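Local coordinates for protein thioredoxin Reductase (Burkholderia cenocepacia, PDB 4F82) that probably reduces hydrogen peroxide and organic hydroperoxides as a thiol-dependent peroxidase of the Prx5 group of peroxiredoxins, at residues F53-A58 with C88-D93. Numbering follows the deposited sequence.
Sequences FGLPGA and CVSVND
F53, G54 and L55 pair with C88 and V89 as the parallel strands of a beta-alpha-beta unit, whose connection includes helix 61-80. V89 lends both backbone polar atoms to the pairing. V89 N donates to F53 O at 2.8 Å, and V89 O accepts from L55 N at 3.1 Å. On the face that carries F53, L55 and C88, the F53 ring turns back over the neighbouring strand, CG lying between the backbone N and carbonyl carbon (chi1 67°). C88 CA sits over one ring face in a CH-pi contact, and C88 CB comes 3.5 Å from F53 CZ. C88 SG approaches the ring obliquely and also meets L55 CD2 at 3.9 Å. L55 CD1 packs on S90 CB.

Past the strands, N92 OD1 ties the two loops together. N92 OD1 accepts from A58 N at 2.8 Å, nearly straight at 176° but above the carboxamide plane. N92 OD1 also accepts from S90 OG at 2.7 Å. These two bonds fix the carboxamide oxygen. Water 1 links L55 O to V91 N, and water 2 links A58 O to N92 ND2. L55 also touches C63, the predicted peroxidatic cysteine. The arrangement is that of a thioredoxin-fold peroxiredoxin, with the active-site loop leaving a central strand.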
ATOM      1  N   PHE A  53      -2.492  -7.438 -16.136  1.00  5.85           N
ATOM      2  CA  PHE A  53      -1.295  -6.594 -16.141  1.00  5.75           C
ATOM      3  C   PHE A  53      -0.945  -6.279 -14.674  1.00  6.97           C
ATOM      4  O   PHE A  53      -1.825  -5.956 -13.867  1.00  6.55           O
ATOM      5  CB  PHE A  53      -1.435  -5.341 -17.046  1.00  5.76           C
ATOM      6  CG  PHE A  53      -2.440  -4.329 -16.565  1.00  5.70           C
ATOM      7  CD1 PHE A  53      -2.031  -3.176 -15.858  1.00  5.61           C
ATOM      8  CD2 PHE A  53      -3.792  -4.514 -16.788  1.00  5.80           C
ATOM      9  CE1 PHE A  53      -2.975  -2.220 -15.422  1.00  7.59           C
ATOM     10  CE2 PHE A  53      -4.741  -3.558 -16.334  1.00  9.19           C
ATOM     11  CZ  PHE A  53      -4.338  -2.420 -15.646  1.00 10.29           C
ATOM     12  N   GLY A  54       0.316  -6.511 -14.321  1.00  8.13           N
ATOM     13  CA  GLY A  54       0.792  -6.240 -12.990  1.00 10.02           C
ATOM     14  C   GLY A  54       1.629  -4.976 -13.059  1.00  8.47           C
ATOM     15  O   GLY A  54       2.248  -4.660 -14.084  1.00  7.48           O
ATOM     16  N   LEU A  55       1.678  -4.253 -11.955  1.00  8.76           N
ATOM     17  CA  LEU A  55       2.461  -3.007 -11.933  1.00  6.59           C
ATOM     18  C   LEU A  55       2.939  -2.784 -10.489  1.00  5.79           C
ATOM     19  O   LEU A  55       2.450  -3.450  -9.566  1.00  8.84           O
ATOM     20  CB  LEU A  55       1.593  -1.845 -12.471  1.00  5.62           C
ATOM     21  CG  LEU A  55       0.127  -1.679 -12.061  1.00 11.19           C
ATOM     22  CD1 LEU A  55      -0.046  -1.303 -10.549  1.00  9.09           C
ATOM     23  CD2 LEU A  55      -0.553  -0.638 -12.937  1.00  7.39           C
ATOM     24  N   PRO A  56       3.912  -1.877 -10.288  1.00  5.98           N
ATOM     25  CA  PRO A  56       4.570  -1.723  -8.987  1.00  6.18           C
ATOM     26  C   PRO A  56       3.755  -1.130  -7.823  1.00  6.12           C
ATOM     27  O   PRO A  56       4.053  -1.472  -6.680  1.00  6.29           O
ATOM     28  CB  PRO A  56       5.754  -0.798  -9.310  1.00  6.47           C
ATOM     29  CG  PRO A  56       6.061  -1.068 -10.746  1.00  7.53           C
ATOM     30  CD  PRO A  56       4.687  -1.242 -11.369  1.00  6.13           C
ATOM     31  N   GLY A  57       2.796  -0.242  -8.079  1.00  9.64           N
ATOM     32  CA  GLY A  57       2.030   0.269  -6.960  1.00  6.01           C
ATOM     33  C   GLY A  57       0.856   1.174  -7.273  1.00  9.84           C
ATOM     34  O   GLY A  57       0.950   2.074  -8.140  1.00  9.16           O
ATOM     35  N   ALA A  58      -0.239   0.971  -6.533  1.00  5.90           N
ATOM     36  CA  ALA A  58      -1.365   1.903  -6.599  1.00  5.96           C
ATOM     37  C   ALA A  58      -0.893   3.327  -6.270  1.00  9.90           C
ATOM     38  O   ALA A  58       0.037   3.523  -5.467  1.00  6.37           O
ATOM     39  CB  ALA A  58      -2.481   1.474  -5.637  1.00  6.01           C
ATOM     40  N   CYS A  88      -6.045  -5.731 -13.085  1.00  6.16           N
ATOM     41  CA  CYS A  88      -4.816  -5.034 -12.685  1.00  5.59           C
ATOM     42  C   CYS A  88      -4.306  -5.680 -11.393  1.00  4.42           C
ATOM     43  O   CYS A  88      -4.983  -5.649 -10.358  1.00  9.04           O
ATOM     44  CB  CYS A  88      -5.083  -3.555 -12.461  1.00  7.83           C
ATOM     45  SG  CYS A  88      -3.638  -2.668 -11.769  1.00  7.63           S
ATOM     46  N   VAL A  89      -3.116  -6.268 -11.435  1.00  4.39           N
ATOM     47  CA  VAL A  89      -2.577  -6.875 -10.224  1.00  4.42           C
ATOM     48  C   VAL A  89      -1.496  -5.989  -9.602  1.00  6.92           C
ATOM     49  O   VAL A  89      -0.628  -5.477 -10.303  1.00  6.03           O
ATOM     50  CB  VAL A  89      -1.995  -8.258 -10.511  1.00  4.52           C
ATOM     51  CG1 VAL A  89      -1.200  -8.757  -9.319  1.00  7.18           C
ATOM     52  CG2 VAL A  89      -3.130  -9.246 -10.854  1.00  8.67           C
ATOM     53  N   SER A  90      -1.551  -5.758  -8.293  1.00  4.47           N
ATOM     54  CA  SER A  90      -0.481  -4.992  -7.671  1.00  4.54           C
ATOM     55  C   SER A  90      -0.266  -5.516  -6.285  1.00  7.73           C
ATOM     56  O   SER A  90      -1.192  -6.081  -5.677  1.00  5.44           O
ATOM     57  CB  SER A  90      -0.826  -3.484  -7.603  1.00  6.49           C
ATOM     58  OG  SER A  90       0.268  -2.713  -7.073  1.00  7.50           O
ATOM     59  N   VAL A  91       0.934  -5.282  -5.761  1.00  6.44           N
ATOM     60  CA  VAL A  91       1.248  -5.666  -4.388  1.00  5.63           C
ATOM     61  C   VAL A  91       0.830  -4.511  -3.507  1.00  5.16           C
ATOM     62  O   VAL A  91       1.629  -3.617  -3.156  1.00  5.30           O
ATOM     63  CB  VAL A  91       2.744  -6.047  -4.174  1.00  7.78           C
ATOM     64  CG1 VAL A  91       2.971  -6.526  -2.719  1.00  8.35           C
ATOM     65  CG2 VAL A  91       3.100  -7.168  -5.111  1.00  5.63           C
ATOM     66  N   ASN A  92      -0.469  -4.495  -3.252  1.00  5.12           N
ATOM     67  CA  ASN A  92      -1.164  -3.511  -2.426  1.00  5.26           C
ATOM     68  C   ASN A  92      -2.347  -4.273  -1.863  1.00  7.33           C
ATOM     69  O   ASN A  92      -2.836  -5.227  -2.505  1.00  6.95           O
ATOM     70  CB  ASN A  92      -1.737  -2.393  -3.305  1.00  6.45           C
ATOM     71  CG  ASN A  92      -0.690  -1.344  -3.722  1.00  8.15           C
ATOM     72  OD1 ASN A  92      -0.282  -1.301  -4.890  1.00  8.72           O
ATOM     73  ND2 ASN A  92      -0.282  -0.482  -2.777  1.00  5.45           N
ATOM     74  N   ASP A  93      -2.862  -3.838  -0.713  1.00  7.55           N
ATOM     75  CA  ASP A  93      -4.046  -4.470  -0.118  1.00  9.90           C
ATOM     76  C   ASP A  93      -5.344  -4.000  -0.832  1.00  7.09           C
ATOM     77  O   ASP A  93      -5.304  -3.050  -1.633  1.00  5.55           O
ATOM     78  CB  ASP A  93      -4.099  -4.107   1.372  1.00  8.73           C
ATOM     79  CG  ASP A  93      -4.252  -2.611   1.591  1.00  8.19           C
ATOM     80  OD1 ASP A  93      -3.228  -1.912   1.903  1.00  8.42           O
ATOM     81  OD2 ASP A  93      -5.417  -2.135   1.436  1.00  8.89           O
TER
HETATM   82  O   HOH W   1       3.219  -4.161  -7.168  1.00  4.36           O
HETATM   83  O   HOH W   2       1.464   1.706  -3.857  1.00  6.01           O